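Local coordinates for sensor protein (Thermotoga maritima, PDB 3A0S) that probably autophosphorylates on a histidine using ATP as part of a two-component signalling pathway, the piece described here being its PAS sensor domain, at residues R35-K38 against D39-D42. Sequence-based numbering, arbitrary orientation. Where two conformers were deposited one is given.
Sequences RRLK and DLPD
A single turn of 3-10 helix, in the loop between helices 29-32 and 44-56 of the PAS domain, draws Arg36 and Leu37 against Asp39 and Leu40. Two successive i+3 to i backbone hydrogen bonds close it: Asp39 N gives its hydrogen to Arg36 O at 3.0 Å, and Leu40 N reaches Leu37 O, also at 3.0 Å. On the solvent side the Arg36 chain, in the conformer described, bends at its third torsion (chi3 -104°) and carries NH1 alongside the turn to 3.6 Å from Asp39 OD2, a long salt bridge that a second conformer of the arginine makes less certain. OD2 approaches the rim of the guanidinium, roughly level with it, yet the carboxylate is turned 88° from that plane, so one oxygen engages one nitrogen instead of a paired, two-pronged grip. Asp39 CG stands anti to its own carbonyl carbon (chi1 -75°), which swings the carboxylate toward Arg36; its CB packs 3.4 Å from Arg36 O. On the side facing strand 14-17, Leu40 CB lies 3.4 Å from Leu37 O, while the two leucines meet through their CD1 methyls at 4.2 Å. Both also touch Ile14 of strand 14-17, and backbone bonds from Arg35 to Ile14 and from Leu37 to Gly12 tie the segment to that edge of the sheet. With leucines toward strand 14-17 and charges toward solvent, this 3-10 turn belongs to the helical connection that precedes the long helix 44-56 of the PAS fold.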
ATOM      1  N   ARG A  35      -1.857  -9.666  -7.063  1.00 18.25           N
ATOM      2  CA  ARG A  35      -0.878  -9.138  -8.019  1.00 18.51           C
ATOM      3  C   ARG A  35       0.172  -8.287  -7.314  1.00 18.19           C
ATOM      4  O   ARG A  35      -0.089  -7.734  -6.222  1.00 18.49           O
ATOM      5  CB  ARG A  35      -1.575  -8.321  -9.096  1.00 18.13           C
ATOM      6  CG  ARG A  35      -2.681  -9.101  -9.783  1.00 17.73           C
ATOM      7  CD  ARG A  35      -3.374  -8.280 -10.832  1.00 17.42           C
ATOM      8  NE  ARG A  35      -4.458  -9.030 -11.482  1.00 17.72           N
ATOM      9  CZ  ARG A  35      -4.285  -9.788 -12.550  1.00 16.52           C
ATOM     10  NH1 ARG A  35      -3.068  -9.912 -13.103  1.00 16.56           N
ATOM     11  NH2 ARG A  35      -5.324 -10.415 -13.107  1.00 17.35           N
ATOM     12  N   ARG A  36       1.342  -8.180  -7.942  1.00 18.87           N
ATOM     13  CA  ARG A  36       2.326  -7.268  -7.385  1.00 19.26           C
ATOM     14  C   ARG A  36       1.928  -5.838  -7.610  1.00 20.07           C
ATOM     15  O   ARG A  36       1.654  -5.447  -8.730  1.00 19.59           O
ATOM     16  CB  ARG A  36       3.760  -7.601  -7.725  0.50 21.17           C
ATOM     17  CG  ARG A  36       4.319  -8.375  -6.557  0.50 22.04           C
ATOM     18  CD  ARG A  36       5.741  -8.278  -6.546  0.50 21.50           C
ATOM     19  NE  ARG A  36       6.285  -9.540  -7.039  0.50 21.97           N
ATOM     20  CZ  ARG A  36       6.236 -10.001  -8.286  0.50 29.24           C
ATOM     21  NH1 ARG A  36       5.650  -9.326  -9.254  0.50 29.73           N
ATOM     22  NH2 ARG A  36       6.777 -11.184  -8.558  0.50 30.73           N
ATOM     23  N   LEU A  37       1.901  -5.040  -6.547  1.00 18.28           N
ATOM     24  CA  LEU A  37       1.538  -3.633  -6.680  1.00 18.75           C
ATOM     25  C   LEU A  37       2.403  -2.924  -7.701  1.00 19.58           C
ATOM     26  O   LEU A  37       1.899  -2.096  -8.469  1.00 19.48           O
ATOM     27  CB  LEU A  37       1.654  -2.891  -5.324  1.00 18.84           C
ATOM     28  CG  LEU A  37       1.171  -1.437  -5.386  1.00 19.12           C
ATOM     29  CD1 LEU A  37      -0.334  -1.351  -5.664  1.00 19.06           C
ATOM     30  CD2 LEU A  37       1.433  -0.732  -4.060  1.00 20.41           C
ATOM     31  N   LYS A  38       3.686  -3.255  -7.697  1.00 19.99           N
ATOM     32  CA  LYS A  38       4.636  -2.556  -8.545  1.00 22.53           C
ATOM     33  C   LYS A  38       4.375  -2.836 -10.021  1.00 21.49           C
ATOM     34  O   LYS A  38       4.927  -2.123 -10.883  1.00 23.46           O
ATOM     35  CB  LYS A  38       6.084  -2.889  -8.153  1.00 22.48           C
ATOM     36  CG  LYS A  38       6.496  -4.317  -8.306  1.00 26.85           C
ATOM     37  CD  LYS A  38       7.984  -4.546  -7.954  1.00 28.42           C
ATOM     38  CE  LYS A  38       8.319  -6.035  -7.997  1.00 36.81           C
ATOM     39  NZ  LYS A  38       9.697  -6.378  -7.506  1.00 39.72           N
ATOM     40  N   ASP A  39       3.566  -3.863 -10.324  1.00 20.03           N
ATOM     41  CA  ASP A  39       3.208  -4.157 -11.734  1.00 19.72           C
ATOM     42  C   ASP A  39       2.113  -3.254 -12.241  1.00 20.17           C
ATOM     43  O   ASP A  39       1.844  -3.212 -13.444  1.00 19.93           O
ATOM     44  CB  ASP A  39       2.744  -5.602 -11.939  1.00 19.86           C
ATOM     45  CG  ASP A  39       3.861  -6.614 -11.906  1.00 18.44           C
ATOM     46  OD1 ASP A  39       5.046  -6.275 -12.111  1.00 23.56           O
ATOM     47  OD2 ASP A  39       3.538  -7.809 -11.690  1.00 19.21           O
ATOM     48  N   LEU A  40       1.482  -2.499 -11.369  1.00 19.94           N
ATOM     49  CA  LEU A  40       0.390  -1.624 -11.782  1.00 21.32           C
ATOM     50  C   LEU A  40       0.974  -0.276 -12.156  1.00 23.00           C
ATOM     51  O   LEU A  40       1.640   0.354 -11.310  1.00 23.46           O
ATOM     52  CB  LEU A  40      -0.670  -1.467 -10.667  1.00 21.03           C
ATOM     53  CG  LEU A  40      -1.293  -2.762 -10.122  1.00 21.18           C
ATOM     54  CD1 LEU A  40      -2.428  -2.447  -9.136  1.00 24.87           C
ATOM     55  CD2 LEU A  40      -1.797  -3.679 -11.257  1.00 26.28           C
ATOM     56  N   PRO A  41       0.747   0.158 -13.426  1.00 24.95           N
ATOM     57  CA  PRO A  41       1.159   1.475 -13.889  1.00 25.88           C
ATOM     58  C   PRO A  41       0.617   2.501 -12.925  1.00 26.18           C
ATOM     59  O   PRO A  41      -0.581   2.500 -12.595  1.00 28.15           O
ATOM     60  CB  PRO A  41       0.472   1.605 -15.252  1.00 25.67           C
ATOM     61  CG  PRO A  41       0.357   0.209 -15.735  1.00 25.84           C
ATOM     62  CD  PRO A  41       0.037  -0.584 -14.489  1.00 24.63           C
ATOM     63  N   ASP A  42       1.526   3.322 -12.445  1.00 26.84           N
ATOM     64  CA  ASP A  42       1.191   4.467 -11.577  1.00 26.76           C
ATOM     65  C   ASP A  42       1.515   4.147 -10.133  1.00 25.81           C
ATOM     66  O   ASP A  42       1.563   5.061  -9.307  1.00 24.69           O
ATOM     67  CB  ASP A  42      -0.309   4.891 -11.642  1.00 27.50           C
ATOM     68  CG  ASP A  42      -0.727   5.529 -12.978  1.00 31.15           C
ATOM     69  OD1 ASP A  42       0.123   5.981 -13.766  1.00 32.21           O
ATOM     70  OD2 ASP A  42      -1.964   5.617 -13.191  1.00 36.18           O
TER